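Local coordinates for nucleoprotein (Rift valley fever virus, PDB 3OV9) that encapsidates the viral genomic RNA, binding single-stranded nucleic acid and assembling into ring-shaped oligomers that form the nucleocapsid, at residues 148-153 with 202-207; 153-158 with 209-214; 159-164 with 228-233. All coordinates share one frame; numbering follows the deposited sequence.

Contact 1. Residues 148-153 with 202-207; sequences SFAGMV and AAVNSN. With NA (sodium ion), chain E.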
loop_
_atom_site.group_PDB
_atom_site.type_symbol
_atom_site.label_atom_id
_atom_site.label_comp_id
_atom_site.label_asym_id
_atom_site.label_seq_id
_atom_site.Cartn_x
_atom_site.Cartn_y
_atom_site.Cartn_z
ATOM N N SER A 148 20.098 25.863 16.117
ATOM C CA SER A 148 21.172 26.251 17.040
ATOM C C SER A 148 20.771 27.378 17.989
ATOM O O SER A 148 21.275 27.452 19.109
ATOM C CB SER A 148 22.426 26.683 16.264
ATOM O OG SER A 148 22.919 25.631 15.453
ATOM N N PHE A 149 19.866 28.250 17.539
ATOM C CA PHE A 149 19.439 29.417 18.321
ATOM C C PHE A 149 18.865 29.059 19.690
ATOM O O PHE A 149 18.977 29.841 20.638
ATOM C CB PHE A 149 18.424 30.270 17.541
ATOM C CG PHE A 149 17.757 31.326 18.380
ATOM C CD1 PHE A 149 18.420 32.514 18.682
ATOM C CD2 PHE A 149 16.483 31.118 18.899
ATOM C CE1 PHE A 149 17.812 33.482 19.474
ATOM C CE2 PHE A 149 15.867 32.083 19.695
ATOM C CZ PHE A 149 16.536 33.266 19.982
ATOM N N ALA A 150 18.239 27.889 19.785
ATOM C CA ALA A 150 17.655 27.428 21.048
ATOM C C ALA A 150 18.646 27.472 22.219
ATOM O O ALA A 150 18.253 27.756 23.353
ATOM C CB ALA A 150 17.079 26.034 20.884
ATOM N N GLY A 151 19.923 27.214 21.933
ATOM C CA GLY A 151 20.985 27.245 22.946
ATOM C C GLY A 151 21.390 28.638 23.408
ATOM O O GLY A 151 22.265 28.783 24.265
ATOM N N MET A 152 20.761 29.661 22.834
ATOM C CA MET A 152 21.006 31.053 23.219
ATOM C C MET A 152 19.882 31.612 24.083
ATOM O O MET A 152 19.956 32.752 24.557
ATOM C CB MET A 152 21.187 31.932 21.974
ATOM C CG MET A 152 22.438 31.649 21.161
ATOM S SD MET A 152 23.945 32.282 21.911
ATOM C CE MET A 152 24.522 30.837 22.807
ATOM N N VAL A 153 18.845 30.806 24.290
ATOM C CA VAL A 153 17.656 31.248 25.012
ATOM C C VAL A 153 17.865 31.079 26.518
ATOM O O VAL A 153 18.284 30.017 26.976
ATOM C CB VAL A 153 16.383 30.491 24.535
ATOM C CG1 VAL A 153 15.151 30.988 25.268
ATOM C CG2 VAL A 153 16.192 30.656 23.032
ATOM N N ALA A 202 15.305 21.045 24.924
ATOM C CA ALA A 202 16.548 20.485 25.460
ATOM C C ALA A 202 17.682 21.512 25.450
ATOM O O ALA A 202 18.390 21.667 26.444
ATOM C CB ALA A 202 16.952 19.226 24.693
ATOM N N ALA A 203 17.839 22.220 24.332
ATOM C CA ALA A 203 18.874 23.244 24.220
ATOM C C ALA A 203 18.552 24.470 25.076
ATOM O O ALA A 203 19.449 25.059 25.683
ATOM C CB ALA A 203 19.093 23.636 22.764
ATOM N N VAL A 204 17.274 24.840 25.133
ATOM C CA VAL A 204 16.824 25.979 25.941
ATOM C C VAL A 204 17.167 25.763 27.417
ATOM O O VAL A 204 17.567 26.697 28.111
ATOM C CB VAL A 204 15.303 26.245 25.771
ATOM C CG1 VAL A 204 14.797 27.258 26.803
ATOM C CG2 VAL A 204 15.003 26.738 24.357
ATOM N N ASN A 205 17.030 24.519 27.871
ATOM C CA ASN A 205 17.189 24.176 29.288
ATOM C C ASN A 205 18.512 23.494 29.659
ATOM O O ASN A 205 18.698 23.086 30.808
ATOM C CB ASN A 205 16.005 23.318 29.752
ATOM C CG ASN A 205 14.689 24.078 29.738
ATOM O OD1 ASN A 205 14.573 25.155 30.322
ATOM N ND2 ASN A 205 13.687 23.510 29.079
ATOM N N SER A 206 19.433 23.388 28.703
ATOM C CA SER A 206 20.697 22.686 28.943
ATOM C C SER A 206 21.625 23.461 29.880
ATOM O O SER A 206 21.466 24.668 30.074
ATOM C CB SER A 206 21.413 22.388 27.627
ATOM O OG SER A 206 22.171 23.506 27.202
ATOM N N ASN A 207 22.601 22.757 30.447
ATOM C CA ASN A 207 23.550 23.367 31.373
ATOM C C ASN A 207 24.743 24.029 30.674
ATOM O O ASN A 207 25.735 24.366 31.324
ATOM C CB ASN A 207 24.022 22.344 32.419
ATOM C CG ASN A 207 24.864 21.223 31.821
ATOM O OD1 ASN A 207 25.188 21.227 30.632
ATOM N ND2 ASN A 207 25.225 20.251 32.654
HETATM NA NA NA E . 22.637 27.043 31.404
HETATM O O HOH W 1 23.643 26.511 33.648
#
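Val-204 and Val-153 share one rotameric setting: CG1 stands anti to the backbone N in each (chi1 170° and -178°), which leaves CG2 beside that nitrogen. With the branches set this way the two CG1 methyls meet, Val-153 CG1 lying 4.0 Å from Val-204 CG1, while CG2 of Val-204 turns to the other segment's backbone and comes within 3.6 Å of Ala-150 O. The two valines cross obliquely. Next to them the methyls of Ala-150 and Ala-203 touch, CB to CB at 3.7 Å. The Ala-203 methyl also meets the glycine backbone, Ala-203 CB lying 3.8 Å from Gly-151 N. Here Gly-151 CA comes within 4.7 Å of Ala-203 CA, the shortest CA-to-CA distance between the segments.

No conventional hydrogen bond joins 148-153 to 202-207. The polar component is a CA-H...O contact from Val-204 CA to Ala-150 O, at 3.4 Å with 137° at the hydrogen. That same carbonyl accepts the backbone N-H of Val-153, the residue just past the 3-10 segment.

Leu-162 and Ile-165 of helix 159-180 pack on Val-153, and Leu-166 packs on Val-204.

Just past the end of helix 189-204, Ser-206 O binds the sodium ion at 3.0 Å, and Ala-202, Ala-203 and Ser-206 line the nitrite pocket. The chemistry is therefore divided: touching methyls form a buried apolar seam, and the sodium-binding carbonyl of Ser-206 and part of the nitrite pocket lie beside it, with Phe-33, a probable RNA-binding residue, about 5 Å from Ala-203 between side chains.

Contact 2. Residues 153-158 with 209-214; sequences VDPSLP and ISHEKR. With NA (sodium ion), chain E.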
loop_
_atom_site.group_PDB
_atom_site.type_symbol
_atom_site.label_atom_id
_atom_site.label_comp_id
_atom_site.label_asym_id
_atom_site.label_seq_id
_atom_site.Cartn_x
_atom_site.Cartn_y
_atom_site.Cartn_z
ATOM N N VAL A 153 18.845 30.806 24.290
ATOM C CA VAL A 153 17.656 31.248 25.012
ATOM C C VAL A 153 17.865 31.079 26.518
ATOM O O VAL A 153 18.284 30.017 26.976
ATOM C CB VAL A 153 16.383 30.491 24.535
ATOM C CG1 VAL A 153 15.151 30.988 25.268
ATOM C CG2 VAL A 153 16.192 30.656 23.032
ATOM N N ASP A 154 17.591 32.148 27.261
ATOM C CA ASP A 154 17.666 32.154 28.723
ATOM C C ASP A 154 16.315 31.737 29.313
ATOM O O ASP A 154 15.353 32.505 29.253
ATOM C CB ASP A 154 18.065 33.555 29.208
ATOM C CG ASP A 154 18.090 33.683 30.730
ATOM O OD1 ASP A 154 17.904 32.671 31.438
ATOM O OD2 ASP A 154 18.297 34.814 31.217
ATOM N N PRO A 155 16.239 30.522 29.900
ATOM C CA PRO A 155 14.971 30.005 30.433
ATOM C C PRO A 155 14.494 30.712 31.705
ATOM O O PRO A 155 13.392 30.432 32.185
ATOM C CB PRO A 155 15.289 28.535 30.727
ATOM C CG PRO A 155 16.746 28.517 31.000
ATOM C CD PRO A 155 17.344 29.563 30.095
ATOM N N SER A 156 15.317 31.613 32.238
ATOM C CA SER A 156 14.958 32.388 33.427
ATOM C C SER A 156 14.285 33.725 33.089
ATOM O O SER A 156 13.908 34.480 33.988
ATOM C CB SER A 156 16.182 32.607 34.328
ATOM O OG SER A 156 17.043 33.606 33.813
ATOM N N LEU A 157 14.139 34.013 31.794
ATOM C CA LEU A 157 13.363 35.170 31.341
ATOM C C LEU A 157 11.920 35.090 31.847
ATOM O O LEU A 157 11.382 33.987 31.992
ATOM C CB LEU A 157 13.368 35.254 29.809
ATOM C CG LEU A 157 14.591 35.873 29.126
ATOM C CD1 LEU A 157 14.604 35.521 27.646
ATOM C CD2 LEU A 157 14.634 37.382 29.317
ATOM N N PRO A 158 11.289 36.254 32.123
ATOM C CA PRO A 158 9.878 36.262 32.522
ATOM C C PRO A 158 9.010 35.480 31.542
ATOM O O PRO A 158 9.249 35.524 30.330
ATOM C CB PRO A 158 9.519 37.748 32.497
ATOM C CG PRO A 158 10.792 38.430 32.813
ATOM C CD PRO A 158 11.860 37.614 32.134
ATOM N N ILE A 209 26.428 27.098 28.697
ATOM C CA ILE A 209 26.322 28.567 28.664
ATOM C C ILE A 209 25.315 29.041 29.718
ATOM O O ILE A 209 24.127 28.705 29.655
ATOM C CB ILE A 209 26.000 29.158 27.239
ATOM C CG1 ILE A 209 26.957 28.614 26.158
ATOM C CG2 ILE A 209 25.998 30.688 27.265
ATOM C CD1 ILE A 209 28.433 28.954 26.341
ATOM N N SER A 210 25.808 29.798 30.698
ATOM C CA SER A 210 24.991 30.290 31.813
ATOM C C SER A 210 23.773 31.089 31.348
ATOM O O SER A 210 23.779 31.663 30.253
ATOM C CB SER A 210 25.839 31.137 32.767
ATOM O OG SER A 210 26.197 32.374 32.177
ATOM N N HIS A 211 22.733 31.118 32.181
ATOM C CA HIS A 211 21.531 31.906 31.898
ATOM C C HIS A 211 21.885 33.357 31.581
ATOM O O HIS A 211 21.337 33.951 30.655
ATOM C CB HIS A 211 20.548 31.858 33.072
ATOM C CG HIS A 211 19.973 30.499 33.330
ATOM N ND1 HIS A 211 19.293 30.188 34.488
ATOM C CD2 HIS A 211 19.985 29.368 32.587
ATOM C CE1 HIS A 211 18.903 28.927 34.442
ATOM N NE2 HIS A 211 19.313 28.405 33.300
ATOM N N GLU A 212 22.822 33.903 32.353
ATOM C CA GLU A 212 23.248 35.291 32.213
ATOM C C GLU A 212 23.981 35.556 30.895
ATOM O O GLU A 212 23.729 36.573 30.244
ATOM C CB GLU A 212 24.115 35.705 33.408
ATOM C CG GLU A 212 23.356 35.784 34.741
ATOM C CD GLU A 212 23.260 34.451 35.491
ATOM O OE1 GLU A 212 22.656 34.443 36.587
ATOM O OE2 GLU A 212 23.783 33.421 35.008
ATOM N N LYS A 213 24.875 34.648 30.504
ATOM C CA LYS A 213 25.589 34.775 29.228
ATOM C C LYS A 213 24.642 34.591 28.040
ATOM O O LYS A 213 24.797 35.256 27.012
ATOM C CB LYS A 213 26.759 33.789 29.133
ATOM C CG LYS A 213 27.988 34.156 29.968
ATOM C CD LYS A 213 29.141 33.165 29.750
ATOM C CE LYS A 213 28.906 31.825 30.456
ATOM N NZ LYS A 213 30.062 30.898 30.300
ATOM N N ARG A 214 23.667 33.694 28.186
ATOM C CA ARG A 214 22.634 33.507 27.161
ATOM C C ARG A 214 21.842 34.795 26.946
ATOM O O ARG A 214 21.672 35.239 25.807
ATOM C CB ARG A 214 21.692 32.353 27.520
ATOM C CG ARG A 214 22.251 30.968 27.252
ATOM C CD ARG A 214 21.399 29.916 27.934
ATOM N NE ARG A 214 21.906 28.563 27.731
ATOM C CZ ARG A 214 21.240 27.589 27.114
ATOM N NH1 ARG A 214 20.023 27.805 26.628
ATOM N NH2 ARG A 214 21.795 26.393 26.986
HETATM NA NA NA E . 22.637 27.043 31.404
HETATM O O HOH W 1 23.643 26.511 33.648
#
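The guanidinium of Arg-214 meets Val-153 at its edge: NH1 donates to Val-153 O at 2.8 Å, with 160° at the hydrogen and the oxygen close to the guanidinium plane. At another edge position NE donates to Ile-209 O at 2.9 Å. Above the plane stands a third carbonyl, Gly-151 O, packed against Arg-214 CZ. The chain of Arg-214 is extended from CG to NE and delivers the flat group to these backbone oxygens; Ala-203 O and Phe-208 O accept from NH1 and NH2 respectively, so several bonds fix its rotation. Ile-209 O serves twice, since it also binds the sodium ion at 2.8 Å.

The second pair of flat groups is the Asp-154 carboxylate and the His-211 ring, whose planes differ by 27°. Chi1 of 177° sets the CG of Asp-154 anti to its backbone N. OD1 of Asp-154 lies 3.2 Å from His-211 CB. Pro-155 crosses the histidine at about a right angle, its CG 3.4 Å from His-211 NE2. OD1 is gripped from one face of the carboxylate by two donors: Ser-156 OG on the syn side at 2.7 Å, and Ser-156 N from above the plane at 2.9 Å. OD2 approaches His-211 O, also an acceptor; its salt bridge to Arg-215 probably offsets the repulsion.

Gln-5 of a neighbouring subunit accepts from Ile-209 N, placing this edge at the oligomer interface. The bond from Ser-156 N makes Asp-154 the head of an Asx turn, superposed on a type I beta turn through Leu-157, and this compact turn sits against the first turn of helix 211-220, which Ser-210 N-caps by accepting from Lys-213 N.

Contact 3. Residues 159-164 with 228-233; sequences GDYLRA and GKPSAA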
loop_
_atom_site.group_PDB
_atom_site.type_symbol
_atom_site.label_atom_id
_atom_site.label_comp_id
_atom_site.label_asym_id
_atom_site.label_seq_id
_atom_site.Cartn_x
_atom_site.Cartn_y
_atom_site.Cartn_z
ATOM N N GLY A 159 8.015 34.776 32.076
ATOM C CA GLY A 159 7.215 33.805 31.325
ATOM C C GLY A 159 6.772 34.310 29.951
ATOM O O GLY A 159 6.958 33.622 28.946
ATOM N N ASP A 160 6.195 35.512 29.922
ATOM C CA ASP A 160 5.680 36.115 28.690
ATOM C C ASP A 160 6.782 36.417 27.676
ATOM O O ASP A 160 6.586 36.239 26.472
ATOM C CB ASP A 160 4.903 37.400 29.001
ATOM C CG ASP A 160 3.628 37.143 29.785
ATOM O OD1 ASP A 160 3.037 36.049 29.653
ATOM O OD2 ASP A 160 3.207 38.053 30.533
ATOM N N TYR A 161 7.928 36.882 28.170
ATOM C CA TYR A 161 9.063 37.219 27.315
ATOM C C TYR A 161 9.700 35.964 26.721
ATOM O O TYR A 161 10.069 35.944 25.545
ATOM C CB TYR A 161 10.118 38.027 28.081
ATOM C CG TYR A 161 9.657 39.368 28.629
ATOM C CD1 TYR A 161 8.474 39.972 28.189
ATOM C CD2 TYR A 161 10.429 40.049 29.568
ATOM C CE1 TYR A 161 8.067 41.206 28.688
ATOM C CE2 TYR A 161 10.032 41.283 30.073
ATOM C CZ TYR A 161 8.852 41.854 29.627
ATOM O OH TYR A 161 8.459 43.074 30.124
ATOM N N LEU A 162 9.826 34.926 27.546
ATOM C CA LEU A 162 10.353 33.634 27.111
ATOM C C LEU A 162 9.459 33.013 26.037
ATOM O O LEU A 162 9.953 32.545 25.007
ATOM C CB LEU A 162 10.500 32.683 28.308
ATOM C CG LEU A 162 10.955 31.239 28.067
ATOM C CD1 LEU A 162 12.339 31.187 27.440
ATOM C CD2 LEU A 162 10.929 30.449 29.370
ATOM N N ARG A 163 8.150 33.021 26.289
ATOM C CA ARG A 163 7.161 32.482 25.355
ATOM C C ARG A 163 7.235 33.186 24.000
ATOM O O ARG A 163 7.184 32.530 22.956
ATOM C CB ARG A 163 5.746 32.582 25.942
ATOM C CG ARG A 163 4.666 31.888 25.111
ATOM C CD ARG A 163 3.310 31.868 25.815
ATOM N NE ARG A 163 2.698 33.193 25.914
ATOM C CZ ARG A 163 2.559 33.881 27.046
ATOM N NH1 ARG A 163 2.985 33.376 28.197
ATOM N NH2 ARG A 163 1.990 35.078 27.028
ATOM N N ALA A 164 7.364 34.512 24.028
ATOM C CA ALA A 164 7.475 35.313 22.805
ATOM C C ALA A 164 8.718 34.947 21.996
ATOM O O ALA A 164 8.641 34.791 20.774
ATOM C CB ALA A 164 7.471 36.802 23.136
ATOM N N GLY A 228 15.126 42.417 29.324
ATOM C CA GLY A 228 14.737 41.123 28.768
ATOM C C GLY A 228 13.464 41.153 27.942
ATOM O O GLY A 228 12.981 40.107 27.504
ATOM N N LYS A 229 12.920 42.351 27.730
ATOM C CA LYS A 229 11.710 42.531 26.936
ATOM C C LYS A 229 12.032 42.367 25.451
ATOM O O LYS A 229 12.912 43.056 24.933
ATOM C CB LYS A 229 11.089 43.910 27.198
ATOM C CG LYS A 229 9.729 44.123 26.539
ATOM C CD LYS A 229 9.154 45.486 26.881
ATOM C CE LYS A 229 7.704 45.595 26.443
ATOM N NZ LYS A 229 7.068 46.850 26.934
ATOM N N PRO A 230 11.319 41.455 24.766
ATOM C CA PRO A 230 11.563 41.182 23.349
ATOM C C PRO A 230 11.349 42.403 22.463
ATOM O O PRO A 230 10.537 43.277 22.787
ATOM C CB PRO A 230 10.518 40.114 23.014
ATOM C CG PRO A 230 10.205 39.475 24.311
ATOM C CD PRO A 230 10.260 40.585 25.304
ATOM N N SER A 231 12.079 42.443 21.351
ATOM C CA SER A 231 11.975 43.516 20.369
ATOM C C SER A 231 10.640 43.466 19.628
ATOM O O SER A 231 9.927 42.460 19.681
ATOM C CB SER A 231 13.121 43.414 19.361
ATOM O OG SER A 231 12.949 42.283 18.524
ATOM N N ALA A 232 10.323 44.553 18.928
ATOM C CA ALA A 232 9.113 44.636 18.112
ATOM C C ALA A 232 9.030 43.507 17.081
ATOM O O ALA A 232 7.971 42.907 16.903
ATOM C CB ALA A 232 9.030 45.997 17.429
ATOM N N ALA A 233 10.155 43.219 16.427
ATOM C CA ALA A 233 10.241 42.151 15.425
ATOM C C ALA A 233 9.965 40.768 16.011
ATOM O O ALA A 233 9.339 39.931 15.361
ATOM C CB ALA A 233 11.600 42.177 14.737
#
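Tyr-161 lays one face of its ring on the backbone of Lys-229. The CA of Lys-229 stands 3.8 Å from the ring centroid, only 13° off the normal, which meets the definition of a CH-pi contact. The extended Lys-229 chain continues past the phenol end, with Lys-229 CG 3.9 Å from Tyr-161 OH. The neighbouring residues close in on other ring atoms: Pro-230 CD reaches Tyr-161 CD1 at 3.4 Å, and Gly-228 O reaches Tyr-161 CD2 at 3.3 Å. A chi1 of -61° places the CG of Tyr-161 anti to its carbonyl carbon, and CB itself points at the 228-233 segment. One turn further along the helix, Ala-164 CB touches Pro-230 CG at 4.0 Å, so the pyrrolidine packs against successive turns of the same helix face.

The arrangement joins two helices of an all-helical orthogonal bundle: the first turns of helix 159-180 receive the linker that leads into helix 232-243. Ser-231 is the N-cap of that second helix, its OG accepting a weak hydrogen bond from Val-234 N. Met-235, in the first turn of that helix, packs on both Pro-230 and Ala-164.

Further out, the linker is shaped by Gly-228, whose backbone angles (phi 88°) leave no room for a CB beside the carbonyl O of the preceding residue. Lys-229 N donates to Asp-225 OD1 and so ties the linker back to Asp-225, four residues earlier. On the helix, Arg-163 grips Asp-160 end-on: Arg-163 NH1 and NH2 each lie 3.0 Å from Asp-160 OD1, in a salt bridge between residues three apart on the helix.

Overall arrangement
From the N terminus the chain runs through the helices up to 130-136 before the first segments appear in unbroken succession: 148-153, 153-158 and 159-164, the last opening helix 159-180. Their partners follow in the same order, at 202-207, 209-214 and 228-233. Contact 1 closes a loop of 48 residues, contact 2 one of 50 and contact 3 one of 63; every pair of loops crosses and none nests. Contacts 1 and 2 share Val-153, the sodium ion and its water. Val-153 CG1 on Leu-162 CD1 joins both to contact 3. Together they tie the ends of helices 189-204, 211-220 and 232-243 to the connection entering helix 159-180.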